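Local coordinates for Serine/threonine-protein kinase Tel1 (Chaetomium thermophilum, PDB 6SKY), which is a serine/threonine protein kinase of the ATM subfamily, probably acting as a DNA damage sensor that activates checkpoint signalling upon genotoxic stress, at residues L1431-L1434 and L1435-R1439; E1722-L1725 and I1726-W1730; A2266-K2270 and Y2271-A2275; K2280-E2284 and G2285-G2289. One frame throughout, in Å; residues are numbered along the deposited sequence.

All four contacts are local, between neighbouring turns or across a helix end, and all lie away from the nucleotide and magnesium site. Contacts 1 and 2 sit about 16 Å apart, centre to centre; contacts 3 and 4, about 17 Å apart, lie in the FAT domain on the opposite side of the chain's centre from contact 2. Contacts 1 and 4 are at the surface, 2 and 3 partly buried. Contact 1 is regular helix, contact 2 a helix end running into a type I turn, and contact 3 a widened, proline-kinked stretch of helix 2264-2279. Contact 4 leads from that helix into helix 2286-2303. Serine-to-carbonyl bonds mark 1 and 2; charged or amide groups pair in 3 and 4.

Contact 1 (L1431-L1434 and L1435-R1439); sequences LEML and LHSLR
L1435 lies alongside L1431, one turn back on helix 1429-1441, the two side chains pointing the same way. From its base outward, CB of L1435 sits 3.5 Å from L1431 O, CG keeps to the same carbonyl oxygen, and CD1 ends 4.1 Å from CD1 of L1431. This course follows from CG standing beside the backbone N (chi1 -68°), which lays the branch back over the preceding turn. L1431, L1434 and L1435 also touch L1458 of helix 1448-1461, and L1435 reaches F1472 and Y1476 of helix 1470-1487, so the leucine pair faces the next helices of this alpha-solenoid protein. Beneath it runs the alpha-helical i to i-4 pattern: L1435 N donates to L1431 O at 3.0 Å, as H1436 N does to E1432 O and L1438 N to L1434 O. M1433 O carries two donors of one residue: S1437 N at 2.9 Å and S1437 OG at 2.6 Å, arriving from opposite faces of the carbonyl plane. The hydroxyl is folded back by a chi1 of -52°, anti to its own carbonyl carbon. Loss of that hydroxyl, as with an alanine here, would probably leave M1433 O with the bent N-H bond from the same residue as its main hold within this stretch. On the flank, E1432 OE2 bonds Y1465 OH. The chemistry divides by face: leucine carbons meet neighbouring helices, while the serine hydroxyl is spent on its own backbone, reinforcing a carbonyl that already belongs to the helix.

Contact 2 (E1722-L1725 and I1726-W1730); sequences EPLL and IASNW
A1727 N donates to P1723 O at 3.2 Å (N-H...O 154°), and S1728 OG gives its proton to L1724 O; together they finish the short helix 1722-1726, which runs straight into a type I beta turn from I1726 to N1729. The modelled 2.5 Å between S1728 OG and L1724 O is too short to be taken literally at this resolution; the pairing is kept as a hydrogen bond, its length doubtful. A chi1 of -48° sets the hydroxyl beside the serine's own backbone N and brings it back to the carbonyl four residues earlier. I1726 N is shared between two weak bonds, a bent one to E1722 O at 2.9 Å and a long one to P1723 O at 3.5 Å, the latter with the i to i-3 spacing of a 3-10 turn. Outward from this backbone, L1724 brings CD1 to within 3.8 Å of S1728 OG. L1724 and L1725 pack on L1697 and V1701 of helix 1687-1706, and S1728 touches V1701 too, while P1723, L1724 and A1727 meet Y1429 of helix 1429-1441. On the exposed flank E1722 and I1726 lie side by side and point the same way. The glutamate is extended, and its CG lies 3.7 Å from CD1 of I1726, with OE2 of E1722 at a similar distance from that methyl.

Contact 3 (A2266-K2270 and Y2271-A2275); sequences AIQKK and YLEPA
I2267 O is approached by two successive amides: Y2271 N binds it at 3.1 Å, and L2272 N adds a weak bond at 3.4 Å. E2273 N then bonds Q2268 O at 3.2 Å, five residues back, the spacing of the pi-type turn that widens helix 2264-2279 here. Just beyond, P2274 has no N-H to give the previous turn, and the helix kinks; CG of P2274 lies 3.3 Å from K2270 O. In this part of the FAT domain Q2268 and L2272 pack on F2295 and F2298 of helix 2286-2303. Over the wide turn, extended Q2268 sends NE2 to E2273 OE2, nearly along the carboxylate C-O axis, with amide and carboxylate planes 76° apart; the modelled length is short and not to be pressed. On the other flank CB of K2270 rests over the face of the Y2271 ring, 3.9 Å from its centroid, a CH-pi contact. The ring also touches I2252 of helix 2245-2259, and its OH makes a weak hydrogen bond to Q2228 NE2. Without the ring, as with a serine in its place, K2270 would probably lose the face it lies on and a gap would open beside I2252. The lysine chain bends at chi3 (62°) and runs along the ring toward the phenol oxygen.

Contact 4 (K2280-E2284 and G2285-G2289); sequences KGKIE and GREAG
K2282 and E2287 make the charged part of this contact, a salt bridge between NZ of the lysine and OE1 of the glutamate. The two side chains cross at about a right angle. Both are extended beyond CG, and E2287 CG stands anti to the backbone N (chi1 -178°), which lets the lysine, coming from the loop after helix 2264-2279, meet the glutamate on the first turn of helix 2286-2303. The modelled separation of NZ and OE1 is implausibly short, so the pairing is sound but its length is doubtful. The second carboxylate oxygen, E2287 OE2, is hydrogen-bonded to S2246 OG, so the group is held at both oxygens.

Packing is slight and sets a methyl against the loop backbone. CB of A2288 lies 3.9 Å from K2282 O and 4.0 Å from E2284 N, and meets the lysine side chain only at the limit, 4.5 Å from K2282 CE. The same alanine and E2287 touch L2279 near the end of helix 2264-2279, which ties the two helices together across the connection.

Backbone geometry makes the third kind. G2285 holds the N-cap position, and its carbonyl starts the helix by accepting from G2289 N at 3.2 Å. With phi 111° and psi -177°, a CB on G2285 would run into E2284 O, so the residue's lack of a side chain suits the bend.

Taken as chemistry, an acidic residue in the first turn probably sits well with the partial positive charge of a helix start, and the lysine would balance its charge. The connection between successive FAT helices is thus clasped by an ion pair on the surface, with the A2288 methyl packed against the loop backbone beside it.

Contact 1 (L1431-L1434 and L1435-R1439)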
loop_
_atom_site.group_PDB
_atom_site.type_symbol
_atom_site.label_atom_id
_atom_site.label_comp_id
_atom_site.label_asym_id
_atom_site.label_seq_id
_atom_site.Cartn_x
_atom_site.Cartn_y
_atom_site.Cartn_z
ATOM N N LEU A 1431 7.981 -68.925 38.013
ATOM C CA LEU A 1431 7.683 -68.083 39.164
ATOM C C LEU A 1431 6.777 -66.926 38.772
ATOM O O LEU A 1431 5.751 -66.676 39.417
ATOM C CB LEU A 1431 8.986 -67.564 39.764
ATOM C CG LEU A 1431 8.884 -66.628 40.962
ATOM C CD1 LEU A 1431 8.170 -67.323 42.090
ATOM C CD2 LEU A 1431 10.263 -66.186 41.392
ATOM N N GLU A 1432 7.154 -66.202 37.718
ATOM C CA GLU A 1432 6.369 -65.063 37.266
ATOM C C GLU A 1432 4.973 -65.486 36.849
ATOM O O GLU A 1432 3.986 -64.825 37.193
ATOM C CB GLU A 1432 7.079 -64.377 36.105
ATOM C CG GLU A 1432 8.510 -64.000 36.389
ATOM C CD GLU A 1432 9.225 -63.490 35.157
ATOM O OE1 GLU A 1432 8.610 -63.474 34.071
ATOM O OE2 GLU A 1432 10.404 -63.103 35.268
ATOM N N MET A 1433 4.870 -66.586 36.108
ATOM C CA MET A 1433 3.567 -67.063 35.669
ATOM C C MET A 1433 2.685 -67.416 36.856
ATOM O O MET A 1433 1.507 -67.043 36.900
ATOM C CB MET A 1433 3.735 -68.270 34.755
ATOM C CG MET A 1433 2.436 -68.970 34.468
ATOM S SD MET A 1433 2.550 -70.753 34.590
ATOM C CE MET A 1433 0.821 -71.185 34.507
ATOM N N LEU A 1434 3.242 -68.128 37.838
ATOM C CA LEU A 1434 2.452 -68.555 38.985
ATOM C C LEU A 1434 1.985 -67.365 39.806
ATOM O O LEU A 1434 0.819 -67.296 40.206
ATOM C CB LEU A 1434 3.263 -69.520 39.847
ATOM C CG LEU A 1434 3.337 -70.953 39.332
ATOM C CD1 LEU A 1434 4.310 -71.762 40.148
ATOM C CD2 LEU A 1434 1.963 -71.579 39.368
ATOM N N LEU A 1435 2.884 -66.419 40.079
ATOM C CA LEU A 1435 2.486 -65.227 40.817
ATOM C C LEU A 1435 1.379 -64.478 40.087
ATOM O O LEU A 1435 0.324 -64.177 40.664
ATOM C CB LEU A 1435 3.695 -64.324 41.037
ATOM C CG LEU A 1435 4.783 -64.845 41.971
ATOM C CD1 LEU A 1435 5.950 -63.893 42.017
ATOM C CD2 LEU A 1435 4.223 -65.044 43.350
ATOM N N HIS A 1436 1.607 -64.172 38.808
ATOM C CA HIS A 1436 0.651 -63.397 38.036
ATOM C C HIS A 1436 -0.673 -64.121 37.858
ATOM O O HIS A 1436 -1.692 -63.469 37.620
ATOM C CB HIS A 1436 1.266 -63.053 36.683
ATOM C CG HIS A 1436 0.383 -62.233 35.798
ATOM N ND1 HIS A 1436 -0.491 -62.794 34.891
ATOM C CD2 HIS A 1436 0.252 -60.893 35.666
ATOM C CE1 HIS A 1436 -1.129 -61.834 34.246
ATOM N NE2 HIS A 1436 -0.697 -60.672 34.699
ATOM N N SER A 1437 -0.691 -65.446 37.972
ATOM C CA SER A 1437 -1.945 -66.176 37.841
ATOM C C SER A 1437 -2.692 -66.296 39.161
ATOM O O SER A 1437 -3.926 -66.249 39.177
ATOM C CB SER A 1437 -1.682 -67.566 37.270
ATOM O OG SER A 1437 -0.911 -67.481 36.088
ATOM N N LEU A 1438 -1.976 -66.462 40.273
ATOM C CA LEU A 1438 -2.632 -66.516 41.574
ATOM C C LEU A 1438 -3.147 -65.157 42.012
ATOM O O LEU A 1438 -4.030 -65.093 42.879
ATOM C CB LEU A 1438 -1.671 -67.057 42.628
ATOM C CG LEU A 1438 -1.222 -68.496 42.436
ATOM C CD1 LEU A 1438 -0.065 -68.806 43.354
ATOM C CD2 LEU A 1438 -2.382 -69.429 42.686
ATOM N N ARG A 1439 -2.597 -64.079 41.449
ATOM C CA ARG A 1439 -3.091 -62.743 41.753
ATOM C C ARG A 1439 -4.585 -62.602 41.493
ATOM O O ARG A 1439 -5.206 -61.664 41.999
ATOM C CB ARG A 1439 -2.313 -61.719 40.933
ATOM C CG ARG A 1439 -2.355 -60.306 41.472
ATOM C CD ARG A 1439 -1.494 -59.398 40.625
ATOM N NE ARG A 1439 -1.755 -59.610 39.211
ATOM C CZ ARG A 1439 -2.736 -59.019 38.541
ATOM N NH1 ARG A 1439 -3.544 -58.170 39.161
ATOM N NH2 ARG A 1439 -2.907 -59.274 37.253
#

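Contact 2 (E1722-L1725 and I1726-W1730)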
loop_
_atom_site.group_PDB
_atom_site.type_symbol
_atom_site.label_atom_id
_atom_site.label_comp_id
_atom_site.label_asym_id
_atom_site.label_seq_id
_atom_site.Cartn_x
_atom_site.Cartn_y
_atom_site.Cartn_z
ATOM N N GLU A 1722 15.399 -63.845 28.679
ATOM C CA GLU A 1722 15.960 -65.179 28.874
ATOM C C GLU A 1722 15.054 -66.126 29.654
ATOM O O GLU A 1722 14.948 -67.297 29.247
ATOM C CB GLU A 1722 17.329 -65.073 29.551
ATOM C CG GLU A 1722 18.030 -66.409 29.700
ATOM C CD GLU A 1722 19.275 -66.312 30.550
ATOM O OE1 GLU A 1722 19.571 -65.198 31.033
ATOM O OE2 GLU A 1722 19.954 -67.343 30.738
ATOM N N PRO A 1723 14.404 -65.729 30.754
ATOM C CA PRO A 1723 13.520 -66.687 31.436
ATOM C C PRO A 1723 12.398 -67.209 30.557
ATOM O O PRO A 1723 12.045 -68.387 30.653
ATOM C CB PRO A 1723 12.988 -65.881 32.628
ATOM C CG PRO A 1723 13.215 -64.467 32.270
ATOM C CD PRO A 1723 14.482 -64.463 31.496
ATOM N N LEU A 1724 11.828 -66.367 29.697
ATOM C CA LEU A 1724 10.802 -66.841 28.778
ATOM C C LEU A 1724 11.408 -67.603 27.613
ATOM O O LEU A 1724 10.750 -68.473 27.035
ATOM C CB LEU A 1724 9.969 -65.665 28.271
ATOM C CG LEU A 1724 8.804 -65.975 27.334
ATOM C CD1 LEU A 1724 7.900 -67.019 27.928
ATOM C CD2 LEU A 1724 8.027 -64.718 27.035
ATOM N N LEU A 1725 12.656 -67.302 27.262
ATOM C CA LEU A 1725 13.331 -68.043 26.208
ATOM C C LEU A 1725 13.731 -69.438 26.658
ATOM O O LEU A 1725 13.970 -70.306 25.814
ATOM C CB LEU A 1725 14.559 -67.267 25.742
ATOM C CG LEU A 1725 15.202 -67.697 24.430
ATOM C CD1 LEU A 1725 14.144 -67.932 23.382
ATOM C CD2 LEU A 1725 16.161 -66.626 23.974
ATOM N N ILE A 1726 13.808 -69.671 27.964
ATOM C CA ILE A 1726 14.135 -70.996 28.470
ATOM C C ILE A 1726 12.883 -71.819 28.758
ATOM O O ILE A 1726 12.883 -73.036 28.552
ATOM C CB ILE A 1726 15.017 -70.874 29.720
ATOM C CG1 ILE A 1726 16.314 -70.148 29.374
ATOM C CG2 ILE A 1726 15.323 -72.236 30.294
ATOM C CD1 ILE A 1726 17.229 -69.958 30.549
ATOM N N ALA A 1727 11.809 -71.187 29.217
ATOM C CA ALA A 1727 10.569 -71.893 29.495
ATOM C C ALA A 1727 9.782 -72.229 28.238
ATOM O O ALA A 1727 8.666 -72.743 28.344
ATOM C CB ALA A 1727 9.698 -71.065 30.439
ATOM N N SER A 1728 10.328 -71.946 27.060
ATOM C CA SER A 1728 9.662 -72.217 25.796
ATOM C C SER A 1728 10.318 -73.359 25.039
ATOM O O SER A 1728 9.935 -73.640 23.901
ATOM C CB SER A 1728 9.648 -70.960 24.931
ATOM O OG SER A 1728 9.216 -69.844 25.677
ATOM N N ASN A 1729 11.285 -74.028 25.646
ATOM C CA ASN A 1729 12.091 -75.040 24.983
ATOM C C ASN A 1729 11.747 -76.403 25.568
ATOM O O ASN A 1729 12.027 -76.668 26.739
ATOM C CB ASN A 1729 13.572 -74.719 25.154
ATOM C CG ASN A 1729 14.456 -75.611 24.335
ATOM O OD1 ASN A 1729 13.983 -76.386 23.510
ATOM N ND2 ASN A 1729 15.756 -75.503 24.550
ATOM N N TRP A 1730 11.130 -77.259 24.755
ATOM C CA TRP A 1730 10.933 -78.662 25.108
ATOM C C TRP A 1730 12.261 -79.383 24.899
ATOM O O TRP A 1730 12.491 -80.053 23.892
ATOM C CB TRP A 1730 9.843 -79.290 24.258
ATOM C CG TRP A 1730 8.476 -78.788 24.481
ATOM C CD1 TRP A 1730 7.753 -78.010 23.642
ATOM C CD2 TRP A 1730 7.636 -79.064 25.601
ATOM N NE1 TRP A 1730 6.513 -77.767 24.172
ATOM C CE2 TRP A 1730 6.417 -78.406 25.377
ATOM C CE3 TRP A 1730 7.798 -79.797 26.777
ATOM C CZ2 TRP A 1730 5.368 -78.461 26.281
ATOM C CZ3 TRP A 1730 6.758 -79.846 27.669
ATOM C CH2 TRP A 1730 5.559 -79.183 27.421
#

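Contact 3 (A2266-K2270 and Y2271-A2275)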
loop_
_atom_site.group_PDB
_atom_site.type_symbol
_atom_site.label_atom_id
_atom_site.label_comp_id
_atom_site.label_asym_id
_atom_site.label_seq_id
_atom_site.Cartn_x
_atom_site.Cartn_y
_atom_site.Cartn_z
ATOM N N ALA A 2266 15.051 21.579 16.381
ATOM C CA ALA A 2266 14.016 21.672 17.395
ATOM C C ALA A 2266 13.664 20.321 17.985
ATOM O O ALA A 2266 13.203 20.257 19.126
ATOM C CB ALA A 2266 12.759 22.308 16.809
ATOM N N ILE A 2267 13.863 19.238 17.234
ATOM C CA ILE A 2267 13.641 17.907 17.781
ATOM C C ILE A 2267 14.591 17.646 18.934
ATOM O O ILE A 2267 14.196 17.113 19.971
ATOM C CB ILE A 2267 13.788 16.843 16.685
ATOM C CG1 ILE A 2267 12.742 17.045 15.606
ATOM C CG2 ILE A 2267 13.624 15.474 17.263
ATOM C CD1 ILE A 2267 12.898 16.119 14.461
ATOM N N GLN A 2268 15.854 18.024 18.781
ATOM C CA GLN A 2268 16.817 17.807 19.849
ATOM C C GLN A 2268 16.566 18.728 21.028
ATOM O O GLN A 2268 16.850 18.366 22.171
ATOM C CB GLN A 2268 18.229 18.009 19.324
ATOM C CG GLN A 2268 19.291 17.818 20.363
ATOM C CD GLN A 2268 20.633 18.280 19.893
ATOM O OE1 GLN A 2268 20.855 18.446 18.702
ATOM N NE2 GLN A 2268 21.543 18.498 20.827
ATOM N N LYS A 2269 16.030 19.912 20.777
ATOM C CA LYS A 2269 15.829 20.885 21.837
ATOM C C LYS A 2269 14.561 20.621 22.635
ATOM O O LYS A 2269 14.524 20.902 23.835
ATOM C CB LYS A 2269 15.793 22.281 21.227
ATOM C CG LYS A 2269 15.560 23.412 22.187
ATOM C CD LYS A 2269 15.287 24.684 21.409
ATOM C CE LYS A 2269 15.202 25.899 22.316
ATOM N NZ LYS A 2269 15.052 27.153 21.528
ATOM N N LYS A 2270 13.528 20.071 22.003
ATOM C CA LYS A 2270 12.237 19.888 22.645
ATOM C C LYS A 2270 11.979 18.476 23.138
ATOM O O LYS A 2270 11.170 18.304 24.051
ATOM C CB LYS A 2270 11.111 20.266 21.686
ATOM C CG LYS A 2270 11.109 21.704 21.282
ATOM C CD LYS A 2270 10.154 21.939 20.144
ATOM C CE LYS A 2270 8.746 21.610 20.547
ATOM N NZ LYS A 2270 7.793 21.894 19.448
ATOM N N TYR A 2271 12.616 17.473 22.570
ATOM C CA TYR A 2271 12.208 16.115 22.894
ATOM C C TYR A 2271 13.338 15.228 23.373
ATOM O O TYR A 2271 13.108 14.373 24.220
ATOM C CB TYR A 2271 11.540 15.472 21.686
ATOM C CG TYR A 2271 10.332 16.224 21.222
ATOM C CD1 TYR A 2271 9.264 16.431 22.069
ATOM C CD2 TYR A 2271 10.261 16.734 19.945
ATOM C CE1 TYR A 2271 8.170 17.122 21.661
ATOM C CE2 TYR A 2271 9.168 17.424 19.529
ATOM C CZ TYR A 2271 8.126 17.613 20.391
ATOM O OH TYR A 2271 7.024 18.305 19.979
ATOM N N LEU A 2272 14.546 15.398 22.856
ATOM C CA LEU A 2272 15.604 14.458 23.192
ATOM C C LEU A 2272 16.406 14.887 24.411
ATOM O O LEU A 2272 16.681 14.066 25.295
ATOM C CB LEU A 2272 16.520 14.263 21.990
ATOM C CG LEU A 2272 15.832 13.670 20.765
ATOM C CD1 LEU A 2272 16.820 13.466 19.678
ATOM C CD2 LEU A 2272 15.165 12.364 21.096
ATOM N N GLU A 2273 16.771 16.148 24.498
ATOM C CA GLU A 2273 17.493 16.612 25.672
ATOM C C GLU A 2273 16.575 16.695 26.887
ATOM O O GLU A 2273 17.010 16.371 27.999
ATOM C CB GLU A 2273 18.154 17.953 25.390
ATOM C CG GLU A 2273 19.251 17.861 24.369
ATOM C CD GLU A 2273 19.783 19.213 23.972
ATOM O OE1 GLU A 2273 19.335 20.223 24.552
ATOM O OE2 GLU A 2273 20.652 19.267 23.076
ATOM N N PRO A 2274 15.315 17.120 26.740
ATOM C CA PRO A 2274 14.373 16.916 27.845
ATOM C C PRO A 2274 14.255 15.474 28.290
ATOM O O PRO A 2274 14.092 15.230 29.483
ATOM C CB PRO A 2274 13.062 17.444 27.267
ATOM C CG PRO A 2274 13.484 18.508 26.397
ATOM C CD PRO A 2274 14.752 18.055 25.754
ATOM N N ALA A 2275 14.342 14.505 27.383
ATOM C CA ALA A 2275 14.243 13.110 27.794
ATOM C C ALA A 2275 15.458 12.691 28.609
ATOM O O ALA A 2275 15.324 12.066 29.671
ATOM C CB ALA A 2275 14.075 12.214 26.574
#

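Contact 4 (K2280-E2284 and G2285-G2289)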
loop_
_atom_site.group_PDB
_atom_site.type_symbol
_atom_site.label_atom_id
_atom_site.label_comp_id
_atom_site.label_asym_id
_atom_site.label_seq_id
_atom_site.Cartn_x
_atom_site.Cartn_y
_atom_site.Cartn_z
ATOM N N LYS A 2280 17.131 11.713 34.954
ATOM C CA LYS A 2280 17.559 12.108 36.297
ATOM C C LYS A 2280 18.714 11.242 36.796
ATOM O O LYS A 2280 18.612 10.534 37.796
ATOM C CB LYS A 2280 16.384 12.077 37.278
ATOM C CG LYS A 2280 15.492 13.293 37.198
ATOM C CD LYS A 2280 14.176 13.045 37.890
ATOM C CE LYS A 2280 13.259 14.242 37.755
ATOM N NZ LYS A 2280 12.020 14.072 38.566
ATOM N N GLY A 2281 19.823 11.305 36.066
ATOM C CA GLY A 2281 21.050 10.649 36.462
ATOM C C GLY A 2281 21.058 9.143 36.362
ATOM O O GLY A 2281 22.138 8.549 36.399
ATOM N N LYS A 2282 19.906 8.502 36.237
ATOM C CA LYS A 2282 19.863 7.052 36.114
ATOM C C LYS A 2282 20.407 6.634 34.753
ATOM O O LYS A 2282 19.909 7.081 33.715
ATOM C CB LYS A 2282 18.431 6.570 36.312
ATOM C CG LYS A 2282 18.072 5.314 35.571
ATOM C CD LYS A 2282 16.577 5.091 35.641
ATOM C CE LYS A 2282 16.088 4.216 34.504
ATOM N NZ LYS A 2282 14.626 3.972 34.613
ATOM N N ILE A 2283 21.438 5.792 34.752
ATOM C CA ILE A 2283 22.093 5.396 33.511
ATOM C C ILE A 2283 22.066 3.886 33.338
ATOM O O ILE A 2283 22.979 3.309 32.740
ATOM C CB ILE A 2283 23.539 5.916 33.449
ATOM C CG1 ILE A 2283 24.363 5.367 34.608
ATOM C CG2 ILE A 2283 23.564 7.424 33.462
ATOM C CD1 ILE A 2283 25.775 5.897 34.636
ATOM N N GLU A 2284 21.026 3.234 33.845
ATOM C CA GLU A 2284 20.924 1.790 33.714
ATOM C C GLU A 2284 19.461 1.407 33.584
ATOM O O GLU A 2284 18.581 2.099 34.096
ATOM C CB GLU A 2284 21.560 1.083 34.908
ATOM C CG GLU A 2284 21.923 -0.365 34.659
ATOM C CD GLU A 2284 23.280 -0.530 33.999
ATOM O OE1 GLU A 2284 23.934 0.490 33.704
ATOM O OE2 GLU A 2284 23.695 -1.686 33.778
ATOM N N GLY A 2285 19.208 0.308 32.898
ATOM C CA GLY A 2285 17.860 -0.177 32.687
ATOM C C GLY A 2285 17.444 -0.044 31.235
ATOM O O GLY A 2285 18.211 0.380 30.373
ATOM N N ARG A 2286 16.194 -0.419 30.972
ATOM C CA ARG A 2286 15.683 -0.367 29.609
ATOM C C ARG A 2286 15.154 1.001 29.224
ATOM O O ARG A 2286 15.207 1.366 28.046
ATOM C CB ARG A 2286 14.585 -1.405 29.410
ATOM C CG ARG A 2286 15.113 -2.814 29.324
ATOM C CD ARG A 2286 14.182 -3.699 28.527
ATOM N NE ARG A 2286 14.661 -5.075 28.479
ATOM C CZ ARG A 2286 14.029 -6.059 27.851
ATOM N NH1 ARG A 2286 14.534 -7.284 27.860
ATOM N NH2 ARG A 2286 12.892 -5.816 27.214
ATOM N N GLU A 2287 14.652 1.769 30.186
ATOM C CA GLU A 2287 14.228 3.132 29.901
ATOM C C GLU A 2287 15.404 3.979 29.433
ATOM O O GLU A 2287 15.346 4.632 28.380
ATOM C CB GLU A 2287 13.587 3.726 31.150
ATOM C CG GLU A 2287 13.057 5.128 31.006
ATOM C CD GLU A 2287 12.613 5.701 32.336
ATOM O OE1 GLU A 2287 12.915 5.084 33.377
ATOM O OE2 GLU A 2287 11.965 6.765 32.344
ATOM N N ALA A 2288 16.493 3.967 30.200
ATOM C CA ALA A 2288 17.680 4.710 29.807
ATOM C C ALA A 2288 18.275 4.153 28.528
ATOM O O ALA A 2288 18.790 4.905 27.698
ATOM C CB ALA A 2288 18.710 4.684 30.928
ATOM N N GLY A 2289 18.229 2.837 28.352
ATOM C CA GLY A 2289 18.714 2.262 27.112
ATOM C C GLY A 2289 17.974 2.797 25.906
ATOM O O GLY A 2289 18.586 3.158 24.902
#